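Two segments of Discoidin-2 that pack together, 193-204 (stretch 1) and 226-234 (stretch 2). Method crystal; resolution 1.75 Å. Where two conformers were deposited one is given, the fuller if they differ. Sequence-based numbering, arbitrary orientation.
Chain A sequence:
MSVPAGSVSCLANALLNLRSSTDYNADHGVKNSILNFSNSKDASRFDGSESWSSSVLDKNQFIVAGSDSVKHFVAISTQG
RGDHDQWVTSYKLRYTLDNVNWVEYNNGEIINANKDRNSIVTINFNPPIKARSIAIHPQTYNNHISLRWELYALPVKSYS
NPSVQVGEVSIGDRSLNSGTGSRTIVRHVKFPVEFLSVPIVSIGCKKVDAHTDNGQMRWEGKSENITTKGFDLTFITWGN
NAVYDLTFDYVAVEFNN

Stretch 1 (193-204) VEFLSVPIVSIG
Stretch 2 226-234: ITTKGFDLT

The most unusual feature of this contact is its division into a polar end and an apolar end, with Thr228 taking part in both hydrogen bonds between the stretches, as donor through OG1 and as acceptor through O. Its hydroxyl OG1 donates to Glu194 OE2 at 2.8 Å, while its carbonyl O accepts from Phe195 N at 2.9 Å with an N-H...O angle of 156°. These segments of Discoidin-2 illustrate a general principle: directed bonds can accompany a close approach of two loops, while side chains meet between the strands that follow.

Both stretches begin as loop and end as strand, 200-204 in the first and 230-234 in the second, and the strands run in broadly the same direction. Their alpha carbons come nearest at Glu194 and Lys229, and at Val198 and Thr228, each pair with CA atoms 4.7 Å apart. Further along, Ile203 CA and Leu233 CA lie 9.0 Å apart, and no backbone hydrogen bond joins the two strand segments.

The backbone turns at Thr228, phi/psi -63/-24, followed by -97/-22 at Lys229, before Gly230 extends at 173/-164. The turn is braced internally. Thr227 (chi1 p) points its CA-to-CB bond away from stretch 1, and its OG1 accepts from Lys229 N at 3.0 Å and from Gly230 N at 3.2 Å; Thr227 N donates to Gly230 O at 2.8 Å. Thr228 itself is p, at 56°. Glu194, with phi/psi -71/132, reaches it through an extended chain, chi1 and chi2 both t and chi3 near 2°, which also lays Glu194 CD 3.6 Å from Lys229 CG. Phe195 (-74/159; chi1 m, chi2 -74°) points sideways and its end leads away. The carbonyl O of Thr228 lies at the edge of its ring, near the plane, and a CA-H...O contact adds Glu194 CA at 3.6 Å from Thr228 O.

Beyond this point the chemistry becomes largely apolar. Thr228 CG2 packs 3.6 Å from Ser197 C. Ile226 (chi1 m, chi2 t; -75/131) points toward stretch 1 and meets three side chains through its CG2: Val198 CG1 at 3.7 Å, Pro199 CD at 3.8 Å and Val201 CG2 at 4.0 Å. Val198 (-74/124) and Val201 are both t. Pro199 (-85/174), with a C-gamma endo ring, also sets CD 3.3 Å from Thr227 O.

In the strands, Val201, Ile203 and Phe231 point toward the other stretch, whereas Leu233 points sideways and its end comes nearer. Val201 (-134/114) sets CG1 over one face of the Phe231 ring, 3.7 Å from the centroid and 12° off the normal, a CH-pi contact in which a methyl group meets the aromatic pi cloud. Phe231 presents that face with chi1 p and chi2 100° from an extended backbone (-158/174). Ser202 and Asp232 are out of reach. Ile203 (chi1 p, chi2 t) places CG2 3.8 Å from CD2 of Leu233 (chi1 t, chi2 m). These contacts bridge the space between the two backbones.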

# COMPACT_ATOMS: atom_id res chain seq x y z
N VAL A 193 11.89 -14.04 8.92
CA VAL A 193 12.46 -12.69 9.10
C VAL A 193 11.91 -12.07 10.37
O VAL A 193 10.73 -12.29 10.70
CB VAL A 193 12.09 -11.76 7.89
CG1 VAL A 193 12.65 -10.34 8.06
CG2 VAL A 193 12.56 -12.36 6.59
N GLU A 194 12.72 -11.30 11.09
CA GLU A 194 12.24 -10.65 12.31
C GLU A 194 11.27 -9.52 11.97
O GLU A 194 11.53 -8.71 11.07
CB GLU A 194 13.40 -10.13 13.18
CG GLU A 194 12.94 -9.49 14.48
CD GLU A 194 14.07 -9.03 15.39
OE1 GLU A 194 15.26 -9.17 15.03
OE2 GLU A 194 13.76 -8.57 16.50
N PHE A 195 10.13 -9.50 12.65
CA PHE A 195 9.14 -8.44 12.50
C PHE A 195 9.63 -7.16 13.19
O PHE A 195 10.46 -7.21 14.11
CB PHE A 195 7.80 -8.83 13.15
CG PHE A 195 6.95 -9.80 12.34
CD1 PHE A 195 6.28 -9.40 11.20
CD2 PHE A 195 6.76 -11.10 12.79
CE1 PHE A 195 5.46 -10.28 10.48
CE2 PHE A 195 5.94 -12.00 12.07
CZ PHE A 195 5.29 -11.59 10.93
N LEU A 196 9.08 -6.02 12.77
CA LEU A 196 9.36 -4.74 13.45
C LEU A 196 8.63 -4.59 14.78
O LEU A 196 9.12 -3.92 15.71
CB LEU A 196 9.07 -3.57 12.51
CG LEU A 196 9.96 -3.51 11.26
CD1 LEU A 196 9.53 -2.37 10.33
CD2 LEU A 196 11.42 -3.37 11.69
N SER A 197 7.45 -5.20 14.90
CA SER A 197 6.72 -5.21 16.17
C SER A 197 6.12 -6.61 16.36
O SER A 197 6.21 -7.46 15.46
CB SER A 197 5.61 -4.17 16.16
OG SER A 197 4.65 -4.48 15.16
N VAL A 198 5.54 -6.84 17.53
CA VAL A 198 5.09 -8.20 17.88
C VAL A 198 3.82 -8.53 17.09
O VAL A 198 2.83 -7.79 17.14
CB VAL A 198 4.85 -8.35 19.40
CG1 VAL A 198 4.41 -9.79 19.75
CG2 VAL A 198 6.11 -7.96 20.18
N PRO A 199 3.85 -9.64 16.33
CA PRO A 199 2.65 -10.00 15.57
C PRO A 199 1.64 -10.81 16.40
O PRO A 199 1.92 -11.17 17.54
CB PRO A 199 3.21 -10.89 14.47
CG PRO A 199 4.38 -11.61 15.17
CD PRO A 199 4.97 -10.58 16.09
N ILE A 200 0.48 -11.07 15.81
CA ILE A 200 -0.42 -12.08 16.36
C ILE A 200 -0.07 -13.37 15.61
O ILE A 200 0.58 -13.31 14.55
CB ILE A 200 -1.90 -11.68 16.22
CG1 ILE A 200 -2.30 -11.57 14.75
CG2 ILE A 200 -2.17 -10.37 16.98
CD1 ILE A 200 -2.53 -12.94 14.00
N VAL A 201 -0.40 -14.52 16.17
CA VAL A 201 -0.08 -15.76 15.46
C VAL A 201 -1.31 -16.65 15.51
O VAL A 201 -1.71 -17.13 16.59
CB VAL A 201 1.16 -16.50 16.05
CG1 VAL A 201 1.35 -17.86 15.37
CG2 VAL A 201 2.46 -15.67 15.90
N SER A 202 -1.87 -16.89 14.33
CA SER A 202 -3.05 -17.73 14.18
C SER A 202 -2.63 -19.10 13.71
O SER A 202 -1.69 -19.24 12.94
CB SER A 202 -4.02 -17.11 13.17
OG SER A 202 -4.58 -15.94 13.71
N ILE A 203 -3.33 -20.14 14.18
CA ILE A 203 -2.90 -21.51 13.86
C ILE A 203 -4.09 -22.40 13.47
O ILE A 203 -5.23 -22.11 13.82
CB ILE A 203 -2.10 -22.16 15.06
CG1 ILE A 203 -2.97 -22.37 16.31
CG2 ILE A 203 -0.84 -21.33 15.40
CD1 ILE A 203 -2.27 -23.09 17.52
N GLY A 204 -3.80 -23.46 12.73
CA GLY A 204 -4.84 -24.39 12.31
C GLY A 204 -4.23 -25.75 12.13
O GLY A 204 -3.17 -25.90 11.52
N ILE A 226 4.91 -14.90 22.01
CA ILE A 226 5.14 -14.34 20.69
C ILE A 226 6.06 -13.13 20.86
O ILE A 226 5.83 -12.29 21.71
CB ILE A 226 3.83 -13.91 20.01
CG1 ILE A 226 2.85 -15.10 19.91
CG2 ILE A 226 4.12 -13.32 18.62
CD1 ILE A 226 1.36 -14.70 19.69
N THR A 227 7.10 -13.09 20.06
CA THR A 227 8.02 -11.93 20.02
C THR A 227 8.15 -11.45 18.58
O THR A 227 7.53 -11.99 17.66
CB THR A 227 9.43 -12.31 20.55
OG1 THR A 227 10.09 -13.19 19.63
CG2 THR A 227 9.33 -12.97 21.93
N THR A 228 8.98 -10.43 18.37
CA THR A 228 9.28 -10.04 17.01
C THR A 228 9.99 -11.14 16.24
O THR A 228 9.93 -11.14 15.02
CB THR A 228 10.15 -8.78 16.97
OG1 THR A 228 11.34 -9.01 17.73
CG2 THR A 228 9.37 -7.61 17.54
N LYS A 229 10.68 -12.06 16.94
CA LYS A 229 11.52 -13.06 16.28
C LYS A 229 10.84 -14.41 16.07
O LYS A 229 11.23 -15.18 15.21
CB LYS A 229 12.80 -13.31 17.08
CG LYS A 229 13.80 -12.14 17.09
CD LYS A 229 15.14 -12.57 17.73
CE LYS A 229 16.17 -11.42 17.73
NZ LYS A 229 17.44 -11.78 18.47
N GLY A 230 9.82 -14.70 16.86
CA GLY A 230 9.19 -16.01 16.78
C GLY A 230 8.18 -16.24 17.86
O GLY A 230 7.70 -15.30 18.48
N PHE A 231 7.81 -17.50 18.07
CA PHE A 231 6.82 -17.79 19.09
C PHE A 231 6.96 -19.24 19.51
O PHE A 231 7.74 -19.99 18.91
CB PHE A 231 5.40 -17.51 18.56
CG PHE A 231 4.93 -18.50 17.51
CD1 PHE A 231 4.07 -19.54 17.87
CD2 PHE A 231 5.34 -18.40 16.18
CE1 PHE A 231 3.62 -20.45 16.92
CE2 PHE A 231 4.90 -19.32 15.21
CZ PHE A 231 4.04 -20.35 15.60
N ASP A 232 6.22 -19.63 20.54
CA ASP A 232 6.21 -21.04 20.94
C ASP A 232 4.86 -21.65 20.57
O ASP A 232 3.82 -21.09 20.91
CB ASP A 232 6.37 -21.17 22.47
CG ASP A 232 7.76 -20.84 22.96
OD1 ASP A 232 8.74 -21.08 22.23
OD2 ASP A 232 7.86 -20.40 24.11
N LEU A 233 4.90 -22.79 19.89
CA LEU A 233 3.68 -23.59 19.69
C LEU A 233 3.67 -24.59 20.84
O LEU A 233 4.54 -25.47 20.90
CB LEU A 233 3.73 -24.31 18.36
CG LEU A 233 2.37 -24.81 17.78
CD1 LEU A 233 1.48 -25.43 18.84
CD2 LEU A 233 1.62 -23.71 17.08
N THR A 234 2.73 -24.41 21.76
CA THR A 234 2.60 -25.34 22.85
C THR A 234 1.57 -26.38 22.42
O THR A 234 0.43 -26.02 22.11
CB THR A 234 2.17 -24.62 24.13
OG1 THR A 234 3.16 -23.63 24.49
CG2 THR A 234 2.01 -25.63 25.27